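Local coordinates for protein cryptochrome DASH, chloroplastic/mitochondrial (Arabidopsis thaliana, PDB 2J4D) that binds FAD and a folate light antenna, repairs cyclobutane pyrimidine dimers in single-stranded DNA, and may serve as a blue-light photoreceptor, at residues A[6-11]-A[252-257]; A[142-147]-A[151-156]; A[200-205]-A[318-323]. One frame throughout, in Å; residues are numbered along the deposited sequence.

Contact 1 (A[6-11]-A[252-257]); sequences RVPALT and ESAGVG
With CG beside its backbone N and anti to the carbonyl carbon (chi1 -52°) and an extended chi2 of 175°, Leu10 carries CD1 onto the backbone of Gly257, with Leu10 CD1 3.4 Å from Gly257 O. A second torsion works at Pro8: the peptide bond before it is cis, at the point where strand 4-7 ends, and the ring faces helix 252-265. Pro8 CG stands 3.5 Å from Ala254 O, and Pro8 CD meets Ala254 CB at 4.0 Å. The CA atoms of Pro8 and Gly257 are 6.4 Å apart, a close approach probably eased by the lack of a side chain at Gly257: a CB built there would fall a tight 3.3 Å from Leu10 CD1. Trp291 of helix 289-293 touches both Pro8 and Ala254, while Leu10 also rests on Ile15, Glu261 and Lys265. The four touching residues are buried, and the contact packs the turn between strand 4-7 and helix 12-26 against the start of helix 252-265. Polar links lie beside it, as where Glu261 accepts the backbone N-H of Ala9. Since carbon meets mainly helix backbone here, with no hydrogen bond between the segments, the fit depends on shape and van der Waals contact.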
ATOM      1  N   ARG A   6      10.621   3.203  15.255  1.00 30.10           N
ATOM      2  CA  ARG A   6       9.682   4.044  14.522  1.00 27.64           C
ATOM      3  C   ARG A   6      10.158   4.165  13.081  1.00 26.39           C
ATOM      4  O   ARG A   6      11.351   4.323  12.834  1.00 22.47           O
ATOM      5  CB  ARG A   6       9.632   5.458  15.109  1.00 28.50           C
ATOM      6  CG  ARG A   6       8.676   5.673  16.265  1.00 36.61           C
ATOM      7  CD  ARG A   6       8.452   7.174  16.465  1.00 40.66           C
ATOM      8  NE  ARG A   6       7.031   7.515  16.524  1.00 46.54           N
ATOM      9  CZ  ARG A   6       6.511   8.645  16.052  1.00 47.14           C
ATOM     10  NH1 ARG A   6       7.294   9.550  15.481  1.00 48.88           N
ATOM     11  NH2 ARG A   6       5.206   8.872  16.144  1.00 48.66           N
ATOM     12  N   VAL A   7       9.236   4.084  12.128  1.00 24.08           N
ATOM     13  CA  VAL A   7       9.601   4.260  10.724  1.00 19.88           C
ATOM     14  C   VAL A   7       8.671   5.348  10.224  1.00 19.78           C
ATOM     15  O   VAL A   7       7.454   5.166  10.217  1.00 19.02           O
ATOM     16  CB  VAL A   7       9.370   2.992   9.876  1.00 19.31           C
ATOM     17  CG1 VAL A   7       9.897   3.224   8.437  1.00 16.60           C
ATOM     18  CG2 VAL A   7      10.069   1.801  10.506  1.00 19.01           C
ATOM     19  N   PRO A   8       9.218   6.519   9.864  1.00 19.80           N
ATOM     20  CA  PRO A   8      10.643   6.886   9.903  1.00 19.88           C
ATOM     21  C   PRO A   8      11.073   7.070  11.360  1.00 23.91           C
ATOM     22  O   PRO A   8      10.225   7.198  12.244  1.00 20.60           O
ATOM     23  CB  PRO A   8      10.681   8.196   9.128  1.00 18.93           C
ATOM     24  CG  PRO A   8       9.350   8.821   9.478  1.00 17.70           C
ATOM     25  CD  PRO A   8       8.395   7.644   9.384  1.00 20.58           C
ATOM     26  N   ALA A   9      12.377   7.091  11.613  1.00 25.51           N
ATOM     27  CA  ALA A   9      12.869   7.243  12.984  1.00 28.67           C
ATOM     28  C   ALA A   9      12.981   8.706  13.411  1.00 31.46           C
ATOM     29  O   ALA A   9      13.335   9.008  14.550  1.00 34.74           O
ATOM     30  CB  ALA A   9      14.225   6.543  13.133  1.00 27.82           C
ATOM     31  N   LEU A  10      12.654   9.612  12.499  1.00 31.37           N
ATOM     32  CA  LEU A  10      12.726  11.045  12.762  1.00 31.47           C
ATOM     33  C   LEU A  10      11.858  11.512  13.933  1.00 33.08           C
ATOM     34  O   LEU A  10      10.825  10.915  14.237  1.00 31.61           O
ATOM     35  CB  LEU A  10      12.306  11.818  11.512  1.00 31.43           C
ATOM     36  CG  LEU A  10      13.007  11.468  10.198  1.00 30.34           C
ATOM     37  CD1 LEU A  10      12.367  12.257   9.066  1.00 30.45           C
ATOM     38  CD2 LEU A  10      14.493  11.785  10.295  1.00 28.86           C
ATOM     39  N   THR A  11      12.281  12.597  14.573  1.00 32.71           N
ATOM     40  CA  THR A  11      11.527  13.165  15.684  1.00 36.89           C
ATOM     41  C   THR A  11      10.354  13.929  15.088  1.00 37.13           C
ATOM     42  O   THR A  11      10.346  14.215  13.891  1.00 33.85           O
ATOM     43  CB  THR A  11      12.370  14.158  16.491  1.00 36.65           C
ATOM     44  OG1 THR A  11      12.682  15.287  15.670  1.00 38.80           O
ATOM     45  CG2 THR A  11      13.663  13.505  16.960  1.00 38.14           C
ATOM     46  N   GLU A 252       1.144  11.522   5.251  1.00 18.17           N
ATOM     47  CA  GLU A 252       2.013  12.088   4.230  1.00 20.18           C
ATOM     48  C   GLU A 252       3.278  12.688   4.859  1.00 20.42           C
ATOM     49  O   GLU A 252       4.377  12.513   4.335  1.00 18.84           O
ATOM     50  CB  GLU A 252       1.256  13.167   3.453  1.00 18.00           C
ATOM     51  CG  GLU A 252       2.132  14.066   2.580  1.00 17.82           C
ATOM     52  CD  GLU A 252       1.308  14.966   1.654  1.00 22.09           C
ATOM     53  OE1 GLU A 252       0.199  15.387   2.047  1.00 20.70           O
ATOM     54  OE2 GLU A 252       1.775  15.262   0.536  1.00 20.95           O
ATOM     55  N   SER A 253       3.130  13.397   5.976  1.00 19.44           N
ATOM     56  CA  SER A 253       4.294  13.999   6.624  1.00 21.42           C
ATOM     57  C   SER A 253       5.339  12.941   6.956  1.00 20.91           C
ATOM     58  O   SER A 253       6.514  13.095   6.630  1.00 20.15           O
ATOM     59  CB  SER A 253       3.881  14.728   7.900  1.00 21.48           C
ATOM     60  OG  SER A 253       2.984  15.777   7.592  1.00 21.71           O
ATOM     61  N   ALA A 254       4.903  11.863   7.600  1.00 19.28           N
ATOM     62  CA  ALA A 254       5.812  10.788   7.959  1.00 20.68           C
ATOM     63  C   ALA A 254       6.336  10.106   6.701  1.00 19.69           C
ATOM     64  O   ALA A 254       7.496   9.695   6.639  1.00 19.39           O
ATOM     65  CB  ALA A 254       5.097   9.772   8.862  1.00 19.29           C
ATOM     66  N   GLY A 255       5.483   9.998   5.688  1.00 19.61           N
ATOM     67  CA  GLY A 255       5.908   9.364   4.456  1.00 18.97           C
ATOM     68  C   GLY A 255       7.039  10.093   3.754  1.00 18.51           C
ATOM     69  O   GLY A 255       8.032   9.475   3.368  1.00 17.77           O
ATOM     70  N   VAL A 256       6.902  11.398   3.551  1.00 17.48           N
ATOM     71  CA  VAL A 256       7.984  12.113   2.888  1.00 20.49           C
ATOM     72  C   VAL A 256       9.192  12.131   3.824  1.00 19.99           C
ATOM     73  O   VAL A 256      10.332  12.245   3.381  1.00 20.38           O
ATOM     74  CB  VAL A 256       7.576  13.553   2.481  1.00 18.75           C
ATOM     75  CG1 VAL A 256       6.337  13.493   1.576  1.00 17.72           C
ATOM     76  CG2 VAL A 256       7.321  14.400   3.699  1.00 17.85           C
ATOM     77  N   GLY A 257       8.933  11.987   5.120  1.00 21.55           N
ATOM     78  CA  GLY A 257      10.020  11.944   6.081  1.00 18.98           C
ATOM     79  C   GLY A 257      10.848  10.686   5.864  1.00 19.67           C
ATOM     80  O   GLY A 257      12.074  10.715   5.999  1.00 20.00           O
TER

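Contact 2 (A[142-147]-A[151-156]); sequences HKETCS and DVERLV. With MHF (5,10-methenyl-6,7,8-trihydrofolic acid), chain D.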
ATOM      1  N   HIS A 142      -9.875   9.844  -7.411  1.00 20.20           N
ATOM      2  CA  HIS A 142      -8.963   9.048  -8.210  1.00 17.67           C
ATOM      3  C   HIS A 142      -9.673   7.775  -8.616  1.00 18.07           C
ATOM      4  O   HIS A 142     -10.465   7.224  -7.855  1.00 16.08           O
ATOM      5  CB  HIS A 142      -7.703   8.718  -7.417  1.00 18.84           C
ATOM      6  CG  HIS A 142      -6.695   9.819  -7.434  1.00 20.54           C
ATOM      7  ND1 HIS A 142      -6.031  10.198  -8.581  1.00 27.84           N
ATOM      8  CD2 HIS A 142      -6.248  10.636  -6.453  1.00 15.00           C
ATOM      9  CE1 HIS A 142      -5.216  11.202  -8.305  1.00 24.01           C
ATOM     10  NE2 HIS A 142      -5.329  11.488  -7.020  1.00 24.63           N
ATOM     11  N   LYS A 143      -9.379   7.317  -9.825  1.00 17.85           N
ATOM     12  CA  LYS A 143      -9.967   6.102 -10.368  1.00 16.51           C
ATOM     13  C   LYS A 143      -9.326   4.884  -9.720  1.00 18.69           C
ATOM     14  O   LYS A 143      -8.105   4.839  -9.551  1.00 18.34           O
ATOM     15  CB  LYS A 143      -9.714   6.045 -11.876  1.00 18.69           C
ATOM     16  CG  LYS A 143     -10.333   4.836 -12.587  1.00 17.18           C
ATOM     17  CD  LYS A 143     -11.824   5.060 -12.846  1.00 18.75           C
ATOM     18  CE  LYS A 143     -12.474   3.835 -13.479  1.00 18.88           C
ATOM     19  NZ  LYS A 143     -12.570   2.714 -12.498  1.00 17.77           N
ATOM     20  N   GLU A 144     -10.137   3.908  -9.336  1.00 18.77           N
ATOM     21  CA  GLU A 144      -9.589   2.684  -8.763  1.00 19.21           C
ATOM     22  C   GLU A 144      -9.777   1.573  -9.796  1.00 19.85           C
ATOM     23  O   GLU A 144     -10.419   1.783 -10.832  1.00 20.14           O
ATOM     24  CB  GLU A 144     -10.272   2.347  -7.439  1.00 17.29           C
ATOM     25  CG  GLU A 144      -9.786   3.218  -6.292  1.00 20.13           C
ATOM     26  CD  GLU A 144      -8.355   2.893  -5.860  1.00 28.92           C
ATOM     27  OE1 GLU A 144      -7.678   2.101  -6.551  1.00 28.10           O
ATOM     28  OE2 GLU A 144      -7.905   3.432  -4.824  1.00 26.04           O
ATOM     29  N   THR A 145      -9.235   0.391  -9.528  1.00 19.66           N
ATOM     30  CA  THR A 145      -9.321  -0.680 -10.516  1.00 19.22           C
ATOM     31  C   THR A 145     -10.091  -1.959 -10.195  1.00 20.44           C
ATOM     32  O   THR A 145     -10.646  -2.578 -11.103  1.00 21.24           O
ATOM     33  CB  THR A 145      -7.903  -1.116 -10.957  1.00 22.41           C
ATOM     34  OG1 THR A 145      -7.176  -1.593  -9.817  1.00 19.18           O
ATOM     35  CG2 THR A 145      -7.144   0.046 -11.581  1.00 22.75           C
ATOM     36  N   CYS A 146     -10.128  -2.373  -8.934  1.00 18.61           N
ATOM     37  CA  CYS A 146     -10.804  -3.626  -8.604  1.00 18.80           C
ATOM     38  C   CYS A 146     -12.303  -3.548  -8.343  1.00 19.64           C
ATOM     39  O   CYS A 146     -12.843  -2.494  -8.013  1.00 16.98           O
ATOM     40  CB  CYS A 146     -10.096  -4.295  -7.421  1.00 18.30           C
ATOM     41  SG  CYS A 146      -8.356  -4.658  -7.804  1.00 19.80           S
ATOM     42  N   SER A 147     -12.952  -4.697  -8.512  1.00 17.86           N
ATOM     43  CA  SER A 147     -14.397  -4.871  -8.334  1.00 20.39           C
ATOM     44  C   SER A 147     -15.094  -4.045  -7.252  1.00 21.47           C
ATOM     45  O   SER A 147     -16.026  -3.287  -7.538  1.00 20.01           O
ATOM     46  CB  SER A 147     -14.697  -6.357  -8.081  1.00 18.80           C
ATOM     47  OG  SER A 147     -16.034  -6.537  -7.636  1.00 26.99           O
ATOM     48  N   ASP A 151     -17.323  -0.664  -7.914  1.00 16.63           N
ATOM     49  CA  ASP A 151     -18.745  -0.771  -7.638  1.00 17.95           C
ATOM     50  C   ASP A 151     -19.165   0.470  -6.844  1.00 16.97           C
ATOM     51  O   ASP A 151     -20.231   1.035  -7.067  1.00 20.17           O
ATOM     52  CB  ASP A 151     -19.049  -2.036  -6.842  1.00 19.66           C
ATOM     53  CG  ASP A 151     -20.542  -2.323  -6.765  1.00 28.70           C
ATOM     54  OD1 ASP A 151     -21.200  -2.338  -7.829  1.00 25.99           O
ATOM     55  OD2 ASP A 151     -21.055  -2.535  -5.648  1.00 33.12           O
ATOM     56  N   VAL A 152     -18.320   0.904  -5.919  1.00 14.92           N
ATOM     57  CA  VAL A 152     -18.634   2.096  -5.147  1.00 17.16           C
ATOM     58  C   VAL A 152     -18.670   3.313  -6.079  1.00 16.72           C
ATOM     59  O   VAL A 152     -19.505   4.198  -5.911  1.00 18.52           O
ATOM     60  CB  VAL A 152     -17.621   2.315  -4.004  1.00 16.97           C
ATOM     61  CG1 VAL A 152     -17.902   3.650  -3.303  1.00 18.07           C
ATOM     62  CG2 VAL A 152     -17.735   1.161  -3.008  1.00 18.77           C
ATOM     63  N   GLU A 153     -17.783   3.355  -7.073  1.00 17.20           N
ATOM     64  CA  GLU A 153     -17.781   4.460  -8.036  1.00 15.88           C
ATOM     65  C   GLU A 153     -19.135   4.487  -8.747  1.00 19.48           C
ATOM     66  O   GLU A 153     -19.737   5.551  -8.944  1.00 17.68           O
ATOM     67  CB  GLU A 153     -16.660   4.280  -9.068  1.00 16.31           C
ATOM     68  CG  GLU A 153     -15.277   4.348  -8.459  1.00 17.21           C
ATOM     69  CD  GLU A 153     -14.161   3.996  -9.435  1.00 21.53           C
ATOM     70  OE1 GLU A 153     -14.458   3.565 -10.575  1.00 17.01           O
ATOM     71  OE2 GLU A 153     -12.978   4.151  -9.050  1.00 20.22           O
ATOM     72  N   ARG A 154     -19.605   3.306  -9.138  1.00 16.82           N
ATOM     73  CA  ARG A 154     -20.891   3.186  -9.814  1.00 18.82           C
ATOM     74  C   ARG A 154     -22.022   3.682  -8.907  1.00 19.81           C
ATOM     75  O   ARG A 154     -22.874   4.456  -9.334  1.00 19.68           O
ATOM     76  CB  ARG A 154     -21.155   1.724 -10.186  1.00 20.49           C
ATOM     77  CG  ARG A 154     -22.578   1.454 -10.710  1.00 17.81           C
ATOM     78  CD  ARG A 154     -22.809  -0.044 -10.942  1.00 15.99           C
ATOM     79  NE  ARG A 154     -22.893  -0.799  -9.690  1.00 20.34           N
ATOM     80  CZ  ARG A 154     -23.989  -0.905  -8.945  1.00 23.05           C
ATOM     81  NH1 ARG A 154     -25.110  -0.307  -9.322  1.00 21.46           N
ATOM     82  NH2 ARG A 154     -23.962  -1.606  -7.818  1.00 20.68           N
ATOM     83  N   LEU A 155     -22.024   3.237  -7.654  1.00 17.44           N
ATOM     84  CA  LEU A 155     -23.083   3.637  -6.731  1.00 20.77           C
ATOM     85  C   LEU A 155     -23.068   5.140  -6.458  1.00 21.47           C
ATOM     86  O   LEU A 155     -24.127   5.770  -6.340  1.00 20.98           O
ATOM     87  CB  LEU A 155     -22.971   2.833  -5.437  1.00 17.82           C
ATOM     88  CG  LEU A 155     -23.293   1.349  -5.686  1.00 21.82           C
ATOM     89  CD1 LEU A 155     -22.797   0.516  -4.539  1.00 21.72           C
ATOM     90  CD2 LEU A 155     -24.803   1.154  -5.879  1.00 23.13           C
ATOM     91  N   VAL A 156     -21.878   5.723  -6.374  1.00 16.96           N
ATOM     92  CA  VAL A 156     -21.776   7.163  -6.152  1.00 19.10           C
ATOM     93  C   VAL A 156     -22.263   7.910  -7.396  1.00 20.40           C
ATOM     94  O   VAL A 156     -23.007   8.891  -7.305  1.00 20.26           O
ATOM     95  CB  VAL A 156     -20.310   7.582  -5.844  1.00 19.49           C
ATOM     96  CG1 VAL A 156     -20.159   9.099  -5.918  1.00 21.75           C
ATOM     97  CG2 VAL A 156     -19.922   7.099  -4.454  1.00 19.08           C
TER
HETATM   98  N1  MHF D1499      -9.899  -5.853  -1.878  1.00 19.39           N
HETATM   99  C2  MHF D1499     -10.116  -4.686  -2.575  1.00 20.17           C
HETATM  100  NA2 MHF D1499      -9.488  -3.545  -2.170  1.00 18.64           N
HETATM  101  N3  MHF D1499     -10.935  -4.647  -3.640  1.00 19.74           N
HETATM  102  C4  MHF D1499     -11.604  -5.763  -4.062  1.00 21.00           C
HETATM  103  O4  MHF D1499     -12.361  -5.706  -5.039  1.00 16.53           O
HETATM  104  C4A MHF D1499     -11.420  -6.988  -3.355  1.00 20.88           C
HETATM  105  N5  MHF D1499     -12.094  -8.194  -3.675  1.00 20.26           N
HETATM  106  C6  MHF D1499     -12.152  -9.352  -2.717  1.00 20.10           C
HETATM  107  C7  MHF D1499     -10.718  -9.541  -2.173  1.00 19.73           C
HETATM  108  N8  MHF D1499     -10.336  -8.225  -1.563  1.00 18.29           N
HETATM  109  C8A MHF D1499     -10.541  -7.021  -2.253  1.00 19.39           C
HETATM  110  C9  MHF D1499     -12.732 -10.550  -3.520  1.00 21.12           C
HETATM  111  N10 MHF D1499     -12.807 -10.011  -4.900  1.00 25.99           N
HETATM  112  C11 MHF D1499     -12.999  -8.561  -4.766  1.00 20.51           C
HETATM  113  C12 MHF D1499     -15.783 -11.784  -7.446  1.00 21.80           C
HETATM  114  C13 MHF D1499     -14.842 -12.584  -6.730  1.00 22.97           C
HETATM  115  C14 MHF D1499     -13.899 -11.997  -5.888  1.00 24.41           C
HETATM  116  C15 MHF D1499     -13.856 -10.587  -5.720  1.00 21.31           C
HETATM  117  C16 MHF D1499     -14.827  -9.774  -6.428  1.00 21.41           C
HETATM  118  C17 MHF D1499     -15.780 -10.370  -7.278  1.00 21.59           C
HETATM  119  C   MHF D1499     -16.735 -12.450  -8.375  1.00 22.71           C
HETATM  120  O   MHF D1499     -16.686 -13.668  -8.505  1.00 25.47           O
HETATM  121  N   MHF D1499     -17.635 -11.736  -9.089  1.00 21.63           N
HETATM  122  CA  MHF D1499     -18.538 -12.417 -10.017  1.00 24.21           C
HETATM  123  CB  MHF D1499     -19.839 -11.630 -10.175  1.00 25.24           C
HETATM  124  CG  MHF D1499     -20.606 -11.443  -8.891  1.00 34.56           C
HETATM  125  CD  MHF D1499     -20.964 -12.761  -8.241  1.00 38.73           C
HETATM  126  OE1 MHF D1499     -21.821 -13.480  -8.799  1.00 43.17           O
HETATM  127  OE2 MHF D1499     -20.375 -13.086  -7.185  1.00 47.63           O
HETATM  128  CT  MHF D1499     -17.869 -12.568 -11.386  1.00 26.25           C
HETATM  129  O1  MHF D1499     -16.846 -11.893 -11.627  1.00 23.48           O
HETATM  130  O2  MHF D1499     -18.374 -13.356 -12.212  1.00 27.02           O
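Glu153 sends its extended side chain from helix 147-161 to the loop after strand 138-142, where its two carboxylate oxygens take different partners. Lys143 NZ lies 2.8 Å from Glu153 OE1 in a salt bridge on the syn lone pair, while Glu144 N donates to Glu153 OE2 at 2.9 Å and 162°, nearly along the C-O axis. Bends at chi2 and chi4 fold the lysine across the glutamate at about a right angle, and let Lys143 NZ also reach Glu144 O at 2.9 Å. Arg47 adds a salt bridge to Glu153 OE2, completing the densely bonded part round the buried Glu153. An alanine in place of Glu153 would probably leave Lys143 and Arg47 without this shared counter-charge and the N-H of Glu144 without its acceptor. At the other end the link thins to Asp151 N and Ser147 O, 3.0 Å apart, a single backbone bond bent to 140°. Asp151 turns its carboxylate from the loop to the exposed Arg154, whose NE and NH2 both grip OD1. On the folate side, Cys146 CB approaches O4 of the antenna at 3.6 Å. Charge pairing thus fastens the loop to the helix it leads into, probably helping to position its pocket residues Cys146 and Ser147.

Contact 3 (A[200-205]-A[318-323]); sequences SVEAKC and STYWVL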
ATOM      1  N   SER A 200       9.181  -2.492 -22.505  1.00 26.68           N
ATOM      2  CA  SER A 200       8.356  -1.627 -23.344  1.00 27.85           C
ATOM      3  C   SER A 200       8.143  -0.228 -22.797  1.00 25.80           C
ATOM      4  O   SER A 200       8.327   0.752 -23.518  1.00 24.93           O
ATOM      5  CB  SER A 200       6.990  -2.267 -23.605  1.00 27.84           C
ATOM      6  OG  SER A 200       7.148  -3.500 -24.270  1.00 35.86           O
ATOM      7  N   VAL A 201       7.740  -0.113 -21.535  1.00 26.46           N
ATOM      8  CA  VAL A 201       7.524   1.218 -20.989  1.00 24.92           C
ATOM      9  C   VAL A 201       8.832   1.989 -20.881  1.00 25.40           C
ATOM     10  O   VAL A 201       8.862   3.189 -21.144  1.00 24.34           O
ATOM     11  CB  VAL A 201       6.812   1.183 -19.610  1.00 24.94           C
ATOM     12  CG1 VAL A 201       5.432   0.552 -19.769  1.00 24.73           C
ATOM     13  CG2 VAL A 201       7.643   0.411 -18.594  1.00 27.73           C
ATOM     14  N   GLU A 202       9.916   1.306 -20.517  1.00 26.25           N
ATOM     15  CA  GLU A 202      11.207   1.980 -20.385  1.00 28.31           C
ATOM     16  C   GLU A 202      11.740   2.442 -21.730  1.00 27.96           C
ATOM     17  O   GLU A 202      12.466   3.427 -21.818  1.00 29.03           O
ATOM     18  CB  GLU A 202      12.233   1.064 -19.709  1.00 28.80           C
ATOM     19  CG  GLU A 202      11.919   0.785 -18.248  1.00 33.06           C
ATOM     20  CD  GLU A 202      13.084   0.181 -17.493  1.00 34.47           C
ATOM     21  OE1 GLU A 202      13.538  -0.920 -17.863  1.00 36.92           O
ATOM     22  OE2 GLU A 202      13.545   0.815 -16.522  1.00 40.34           O
ATOM     23  N   ALA A 203      11.368   1.735 -22.788  1.00 28.92           N
ATOM     24  CA  ALA A 203      11.836   2.107 -24.111  1.00 29.82           C
ATOM     25  C   ALA A 203      10.922   3.103 -24.815  1.00 30.40           C
ATOM     26  O   ALA A 203      11.389   3.945 -25.590  1.00 28.05           O
ATOM     27  CB  ALA A 203      11.999   0.862 -24.970  1.00 32.53           C
ATOM     28  N   LYS A 204       9.624   3.039 -24.535  1.00 26.41           N
ATOM     29  CA  LYS A 204       8.698   3.921 -25.229  1.00 29.09           C
ATOM     30  C   LYS A 204       7.941   4.957 -24.410  1.00 30.54           C
ATOM     31  O   LYS A 204       7.152   5.723 -24.966  1.00 31.01           O
ATOM     32  CB  LYS A 204       7.687   3.071 -25.996  1.00 32.66           C
ATOM     33  CG  LYS A 204       8.317   1.978 -26.836  1.00 37.71           C
ATOM     34  CD  LYS A 204       7.248   1.231 -27.600  1.00 44.67           C
ATOM     35  CE  LYS A 204       7.748  -0.099 -28.121  1.00 49.01           C
ATOM     36  NZ  LYS A 204       6.650  -0.824 -28.824  1.00 52.58           N
ATOM     37  N   CYS A 205       8.169   5.000 -23.105  1.00 27.74           N
ATOM     38  CA  CYS A 205       7.450   5.963 -22.277  1.00 28.79           C
ATOM     39  C   CYS A 205       8.348   6.833 -21.436  1.00 27.57           C
ATOM     40  O   CYS A 205       9.505   6.501 -21.177  1.00 27.05           O
ATOM     41  CB  CYS A 205       6.496   5.254 -21.316  1.00 29.65           C
ATOM     42  SG  CYS A 205       5.345   4.139 -22.076  1.00 34.22           S
ATOM     43  N   SER A 318      21.672   0.433  -7.824  1.00 24.08           N
ATOM     44  CA  SER A 318      20.748   0.492  -6.703  1.00 24.30           C
ATOM     45  C   SER A 318      19.776   1.650  -6.868  1.00 25.37           C
ATOM     46  O   SER A 318      18.586   1.511  -6.578  1.00 24.96           O
ATOM     47  CB  SER A 318      21.505   0.643  -5.386  1.00 22.85           C
ATOM     48  OG  SER A 318      22.106  -0.587  -5.016  1.00 24.69           O
ATOM     49  N   THR A 319      20.271   2.793  -7.329  1.00 23.65           N
ATOM     50  CA  THR A 319      19.382   3.932  -7.502  1.00 25.34           C
ATOM     51  C   THR A 319      18.343   3.586  -8.557  1.00 26.75           C
ATOM     52  O   THR A 319      17.191   3.995  -8.452  1.00 31.65           O
ATOM     53  CB  THR A 319      20.141   5.232  -7.893  1.00 24.91           C
ATOM     54  OG1 THR A 319      20.788   5.072  -9.164  1.00 20.58           O
ATOM     55  CG2 THR A 319      21.182   5.564  -6.835  1.00 25.31           C
ATOM     56  N   TYR A 320      18.744   2.818  -9.564  1.00 26.01           N
ATOM     57  CA  TYR A 320      17.821   2.411 -10.603  1.00 22.93           C
ATOM     58  C   TYR A 320      16.859   1.328 -10.112  1.00 25.44           C
ATOM     59  O   TYR A 320      15.675   1.329 -10.464  1.00 23.86           O
ATOM     60  CB  TYR A 320      18.571   1.872 -11.826  1.00 25.32           C
ATOM     61  CG  TYR A 320      17.670   1.089 -12.762  1.00 26.90           C
ATOM     62  CD1 TYR A 320      16.716   1.736 -13.556  1.00 27.38           C
ATOM     63  CD2 TYR A 320      17.707  -0.304 -12.783  1.00 25.45           C
ATOM     64  CE1 TYR A 320      15.818   1.009 -14.340  1.00 26.14           C
ATOM     65  CE2 TYR A 320      16.813  -1.038 -13.561  1.00 27.63           C
ATOM     66  CZ  TYR A 320      15.873  -0.378 -14.334  1.00 29.57           C
ATOM     67  OH  TYR A 320      14.979  -1.113 -15.082  1.00 31.58           O
ATOM     68  N   TRP A 321      17.364   0.406  -9.297  1.00 21.49           N
ATOM     69  CA  TRP A 321      16.534  -0.689  -8.833  1.00 22.27           C
ATOM     70  C   TRP A 321      15.291  -0.277  -8.064  1.00 21.20           C
ATOM     71  O   TRP A 321      14.288  -0.976  -8.108  1.00 21.21           O
ATOM     72  CB  TRP A 321      17.351  -1.689  -8.008  1.00 22.73           C
ATOM     73  CG  TRP A 321      16.897  -3.097  -8.262  1.00 24.61           C
ATOM     74  CD1 TRP A 321      16.153  -3.885  -7.434  1.00 27.94           C
ATOM     75  CD2 TRP A 321      17.103  -3.856  -9.459  1.00 26.23           C
ATOM     76  NE1 TRP A 321      15.882  -5.087  -8.039  1.00 29.64           N
ATOM     77  CE2 TRP A 321      16.454  -5.096  -9.284  1.00 27.18           C
ATOM     78  CE3 TRP A 321      17.773  -3.606 -10.667  1.00 30.59           C
ATOM     79  CZ2 TRP A 321      16.452  -6.090 -10.270  1.00 30.36           C
ATOM     80  CZ3 TRP A 321      17.770  -4.595 -11.653  1.00 31.61           C
ATOM     81  CH2 TRP A 321      17.113  -5.821 -11.445  1.00 32.31           C
ATOM     82  N   VAL A 322      15.334   0.848  -7.367  1.00 22.41           N
ATOM     83  CA  VAL A 322      14.140   1.258  -6.647  1.00 22.96           C
ATOM     84  C   VAL A 322      13.051   1.530  -7.691  1.00 23.04           C
ATOM     85  O   VAL A 322      11.875   1.276  -7.449  1.00 21.27           O
ATOM     86  CB  VAL A 322      14.392   2.516  -5.783  1.00 25.81           C
ATOM     87  CG1 VAL A 322      14.794   3.692  -6.658  1.00 28.05           C
ATOM     88  CG2 VAL A 322      13.138   2.859  -4.995  1.00 25.91           C
ATOM     89  N   LEU A 323      13.451   2.014  -8.863  1.00 21.00           N
ATOM     90  CA  LEU A 323      12.487   2.292  -9.927  1.00 21.50           C
ATOM     91  C   LEU A 323      11.999   0.987 -10.534  1.00 20.99           C
ATOM     92  O   LEU A 323      10.834   0.854 -10.890  1.00 22.03           O
ATOM     93  CB  LEU A 323      13.119   3.174 -11.003  1.00 21.35           C
ATOM     94  CG  LEU A 323      13.625   4.515 -10.477  1.00 23.84           C
ATOM     95  CD1 LEU A 323      14.127   5.355 -11.637  1.00 27.84           C
ATOM     96  CD2 LEU A 323      12.501   5.241  -9.738  1.00 26.17           C
TER
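Glu202 and Tyr320 account for essentially all of the 79 Å² buried between the segments, with 42 Å² on the glutamate and 36 Å² on the tyrosine. They reach toward each other from opposite directions, one from helix 194-204 and the other from helix 317-339; the nearest CA atoms of the two segments, those of Glu202 and Leu323, are 10.5 Å apart. The polar ends therefore carry the contact. Tyr320 OH donates a hydrogen bond to Glu202 OE2 at 2.8 Å, arriving on the syn side of that oxygen and 18° out of the carboxylate plane. Glu202 OE2 also sits at the edge of the ring, in its plane, 3.2 Å from Tyr320 CE1. Carboxylate and ring planes differ by only 27°, so the two flat groups meet nearly coplanar, the acid at the ring's edge, without stacking.

The torsions explain the reach. In Glu202 the chain runs extended beyond CG, bringing the carboxylate well clear of its own helix. In Tyr320, CG stands anti to the backbone N, with chi1 at 164°; although the CB does not point straight across, the length of the ring carries the hydroxyl to the acid.

The second carboxylate oxygen is close by as well, with Glu202 OE1 3.1 Å from Tyr320 OH. Its charged partner is Arg198, one turn earlier in helix 194-204 and outside the two segments, which probably limits the rotation of the carboxylate.

The hydroxyl of Tyr320 thus bridges a helix of the photolyase family region to one of the FAD-binding region, at the surface. The link rests on one directed hydrogen bond between side-chain ends, with little packing behind it in these segments, and the arginine's positive charge probably steadies the acid in its ionised form.

In the fold
Contact 1 is the buried member of the set and the one whose fit relies on apolar packing against helix backbone. Contacts 2 and 3 lie nearer the surface and rely on carboxylates: one shared among several donors in contact 2, one accepting a single tyrosine hydroxyl across the segments in contact 3. The three hold different helices and do not touch; their centres are 26 to 30 Å apart. Contacts 1 and 2 lie on opposite sides of the chain's centre. Contact 2 is local, joining a loop to its following helix beside the antenna, whereas contacts 1 and 3 join segments far apart in sequence, and their segments alternate along the chain.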